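Local coordinates for protein N-acetylmuramoyl-L-alanine amidase XlyA (Bacillus subtilis, PDB 3RDR) that hydrolyses the amide bond between N-acetylmuramoyl residues and L-amino acids in cell-wall glycopeptides, here represented by its zinc-containing catalytic domain, at residues G103-A108 against R143-T148. Sequence-based numbering, arbitrary orientation.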
ATOM      1  N   GLY A 103      12.524   6.755  10.897  1.00 31.04           N
ATOM      2  CA  GLY A 103      11.162   7.251  10.820  1.00 29.33           C
ATOM      3  C   GLY A 103      10.324   6.873  12.026  1.00 30.14           C
ATOM      4  O   GLY A 103      10.667   5.961  12.773  1.00 31.48           O
ATOM      5  N   ASP A 104       9.216   7.579  12.212  1.00 31.65           N
ATOM      6  CA  ASP A 104       8.302   7.336  13.327  1.00 31.22           C
ATOM      7  C   ASP A 104       7.148   6.461  12.826  1.00 29.62           C
ATOM      8  O   ASP A 104       6.308   6.921  12.054  1.00 29.18           O
ATOM      9  CB  ASP A 104       7.758   8.677  13.827  1.00 35.37           C
ATOM     10  CG  ASP A 104       7.003   8.559  15.136  1.00 38.24           C
ATOM     11  OD1 ASP A 104       6.271   7.568  15.328  1.00 40.06           O
ATOM     12  OD2 ASP A 104       7.132   9.475  15.971  1.00 44.11           O
ATOM     13  N   PHE A 105       7.099   5.208  13.264  1.00 28.74           N
ATOM     14  CA  PHE A 105       6.046   4.302  12.820  1.00 29.81           C
ATOM     15  C   PHE A 105       4.650   4.793  13.192  1.00 31.61           C
ATOM     16  O   PHE A 105       3.702   4.649  12.413  1.00 31.05           O
ATOM     17  CB  PHE A 105       6.261   2.896  13.392  1.00 29.16           C
ATOM     18  CG  PHE A 105       5.385   1.843  12.759  1.00 28.70           C
ATOM     19  CD1 PHE A 105       5.557   1.488  11.423  1.00 28.81           C
ATOM     20  CD2 PHE A 105       4.375   1.220  13.492  1.00 29.82           C
ATOM     21  CE1 PHE A 105       4.739   0.530  10.822  1.00 26.24           C
ATOM     22  CE2 PHE A 105       3.548   0.258  12.900  1.00 28.48           C
ATOM     23  CZ  PHE A 105       3.733  -0.087  11.562  1.00 29.44           C
ATOM     24  N   ALA A 106       4.524   5.374  14.381  1.00 29.85           N
ATOM     25  CA  ALA A 106       3.237   5.880  14.840  1.00 30.36           C
ATOM     26  C   ALA A 106       2.712   6.948  13.890  1.00 30.16           C
ATOM     27  O   ALA A 106       1.527   6.965  13.561  1.00 30.87           O
ATOM     28  CB  ALA A 106       3.367   6.456  16.256  1.00 30.95           C
ATOM     29  N   LYS A 107       3.602   7.833  13.456  1.00 30.29           N
ATOM     30  CA  LYS A 107       3.241   8.913  12.554  1.00 31.56           C
ATOM     31  C   LYS A 107       3.065   8.431  11.113  1.00 31.04           C
ATOM     32  O   LYS A 107       2.417   9.096  10.306  1.00 31.24           O
ATOM     33  CB  LYS A 107       4.301  10.016  12.618  1.00 34.51           C
ATOM     34  CG  LYS A 107       3.983  11.227  11.763  1.00 40.39           C
ATOM     35  CD  LYS A 107       4.164  12.529  12.541  1.00 44.27           C
ATOM     36  CE  LYS A 107       5.611  12.749  12.967  1.00 47.15           C
ATOM     37  NZ  LYS A 107       5.771  14.024  13.734  1.00 48.41           N
ATOM     38  N   ALA A 108       3.653   7.283  10.789  1.00 29.66           N
ATOM     39  CA  ALA A 108       3.519   6.723   9.449  1.00 27.86           C
ATOM     40  C   ALA A 108       2.146   6.069   9.398  1.00 26.66           C
ATOM     41  O   ALA A 108       1.461   6.096   8.379  1.00 25.14           O
ATOM     42  CB  ALA A 108       4.604   5.685   9.194  1.00 24.66           C
ATOM     43  N   ARG A 143       2.586  -7.239   9.404  1.00 26.92           N
ATOM     44  CA  ARG A 143       3.143  -7.793  10.630  1.00 29.63           C
ATOM     45  C   ARG A 143       3.050  -6.954  11.903  1.00 29.71           C
ATOM     46  O   ARG A 143       2.917  -7.513  12.989  1.00 32.25           O
ATOM     47  CB  ARG A 143       4.601  -8.215  10.392  1.00 30.90           C
ATOM     48  CG  ARG A 143       5.584  -7.072  10.176  1.00 31.87           C
ATOM     49  CD  ARG A 143       7.004  -7.607  10.077  1.00 32.36           C
ATOM     50  NE  ARG A 143       8.008  -6.563  10.262  1.00 32.02           N
ATOM     51  CZ  ARG A 143       9.318  -6.784  10.321  1.00 30.24           C
ATOM     52  NH1 ARG A 143       9.794  -8.016  10.206  1.00 28.51           N
ATOM     53  NH2 ARG A 143      10.154  -5.772  10.507  1.00 28.37           N
ATOM     54  N   LYS A 144       3.102  -5.631  11.785  1.00 30.19           N
ATOM     55  CA  LYS A 144       3.035  -4.770  12.967  1.00 31.37           C
ATOM     56  C   LYS A 144       1.638  -4.263  13.313  1.00 31.95           C
ATOM     57  O   LYS A 144       1.455  -3.568  14.317  1.00 30.37           O
ATOM     58  CB  LYS A 144       3.959  -3.559  12.803  1.00 31.81           C
ATOM     59  CG  LYS A 144       5.425  -3.903  12.633  1.00 34.63           C
ATOM     60  CD  LYS A 144       6.305  -2.707  12.933  1.00 36.94           C
ATOM     61  CE  LYS A 144       6.182  -2.296  14.396  1.00 38.17           C
ATOM     62  NZ  LYS A 144       7.137  -1.219  14.752  1.00 40.13           N
ATOM     63  N   LEU A 145       0.656  -4.604  12.488  1.00 31.82           N
ATOM     64  CA  LEU A 145      -0.711  -4.154  12.717  1.00 32.38           C
ATOM     65  C   LEU A 145      -1.718  -5.288  12.906  1.00 31.79           C
ATOM     66  O   LEU A 145      -2.845  -5.049  13.333  1.00 32.12           O
ATOM     67  CB  LEU A 145      -1.163  -3.265  11.551  1.00 32.28           C
ATOM     68  CG  LEU A 145      -0.897  -1.755  11.582  1.00 35.24           C
ATOM     69  CD1 LEU A 145       0.391  -1.445  12.311  1.00 37.17           C
ATOM     70  CD2 LEU A 145      -0.857  -1.228  10.153  1.00 33.13           C
ATOM     71  N   LEU A 146      -1.316  -6.517  12.597  1.00 32.76           N
ATOM     72  CA  LEU A 146      -2.216  -7.658  12.716  1.00 34.04           C
ATOM     73  C   LEU A 146      -2.797  -7.888  14.111  1.00 36.81           C
ATOM     74  O   LEU A 146      -4.017  -7.973  14.261  1.00 38.05           O
ATOM     75  CB  LEU A 146      -1.524  -8.930  12.203  1.00 32.26           C
ATOM     76  CG  LEU A 146      -1.461  -9.037  10.670  1.00 30.84           C
ATOM     77  CD1 LEU A 146      -0.585 -10.203  10.244  1.00 30.00           C
ATOM     78  CD2 LEU A 146      -2.871  -9.201  10.120  1.00 29.45           C
ATOM     79  N   ASP A 147      -1.944  -7.981  15.130  1.00 38.46           N
ATOM     80  CA  ASP A 147      -2.426  -8.202  16.496  1.00 39.04           C
ATOM     81  C   ASP A 147      -3.335  -7.086  17.001  1.00 37.76           C
ATOM     82  O   ASP A 147      -4.063  -7.267  17.975  1.00 39.07           O
ATOM     83  CB  ASP A 147      -1.258  -8.361  17.473  1.00 41.30           C
ATOM     84  CG  ASP A 147      -0.564  -9.698  17.341  1.00 43.69           C
ATOM     85  OD1 ASP A 147      -1.268 -10.724  17.232  1.00 46.77           O
ATOM     86  OD2 ASP A 147       0.685  -9.724  17.358  1.00 46.20           O
ATOM     87  N   THR A 148      -3.290  -5.931  16.348  1.00 36.29           N
ATOM     88  CA  THR A 148      -4.129  -4.808  16.754  1.00 34.16           C
ATOM     89  C   THR A 148      -4.897  -4.251  15.555  1.00 33.90           C
ATOM     90  O   THR A 148      -5.274  -3.080  15.537  1.00 33.84           O
ATOM     91  CB  THR A 148      -3.277  -3.675  17.376  1.00 36.10           C
ATOM     92  OG1 THR A 148      -2.265  -3.266  16.445  1.00 36.62           O
ATOM     93  CG2 THR A 148      -2.611  -4.150  18.663  1.00 34.39           C
TER
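Phe105 and Lys144 lie alongside each other, the aliphatic chain of the lysine running back along one face of the phenyl ring. Contact begins at the far end of the ring, where Lys144 CB sits 3.7 Å from Phe105 CZ. Extended as far as CD, the lysine chain then bends at chi3 (65°), which swings CE and the ammonium back over the ring that CD already overlies. Lys144 CD makes a CH-pi contact, 4.1 Å from the Phe105 ring centroid and 16° off the ring normal. The ammonium follows, Lys144 NZ lying 4.2 Å from the Phe105 centroid in a cation-pi interaction over the same face. Lysine suits this partly exposed ring because its methylenes can cover the carbons while its charged end meets the pi cloud near solvent.

Leu145, buried, supplies an apolar contact: its branched end can reach the ring with one methyl. Leu145 CD1 meets the rim of the phenyl group near the ring plane, 3.6 Å from Phe105 CE2. Both Phe105 and Leu145 also touch Ile97 of strand 92-97 and Asn33 at the end of strand 28-33, two adjacent parallel strands of the mixed sheet in this T7 lysozyme-like amidase domain. The contact thereby joins the first turn of helix 105-122 to the loop between helices 133-137 and 149-154, with the leucine side chain about 11 Å from the zinc ion.

Phe105 points its ring across to this loop with CG anti to the backbone N (chi1 -168°). Just before it, Asp104 caps the helix: its short side chain turns back so that OD1 accepts from Lys107 N at 3.3 Å, approached from above the carboxylate plane. On the loop side, Lys144 N donates to Asn33 OD1, tying the lysine's backbone to the sheet.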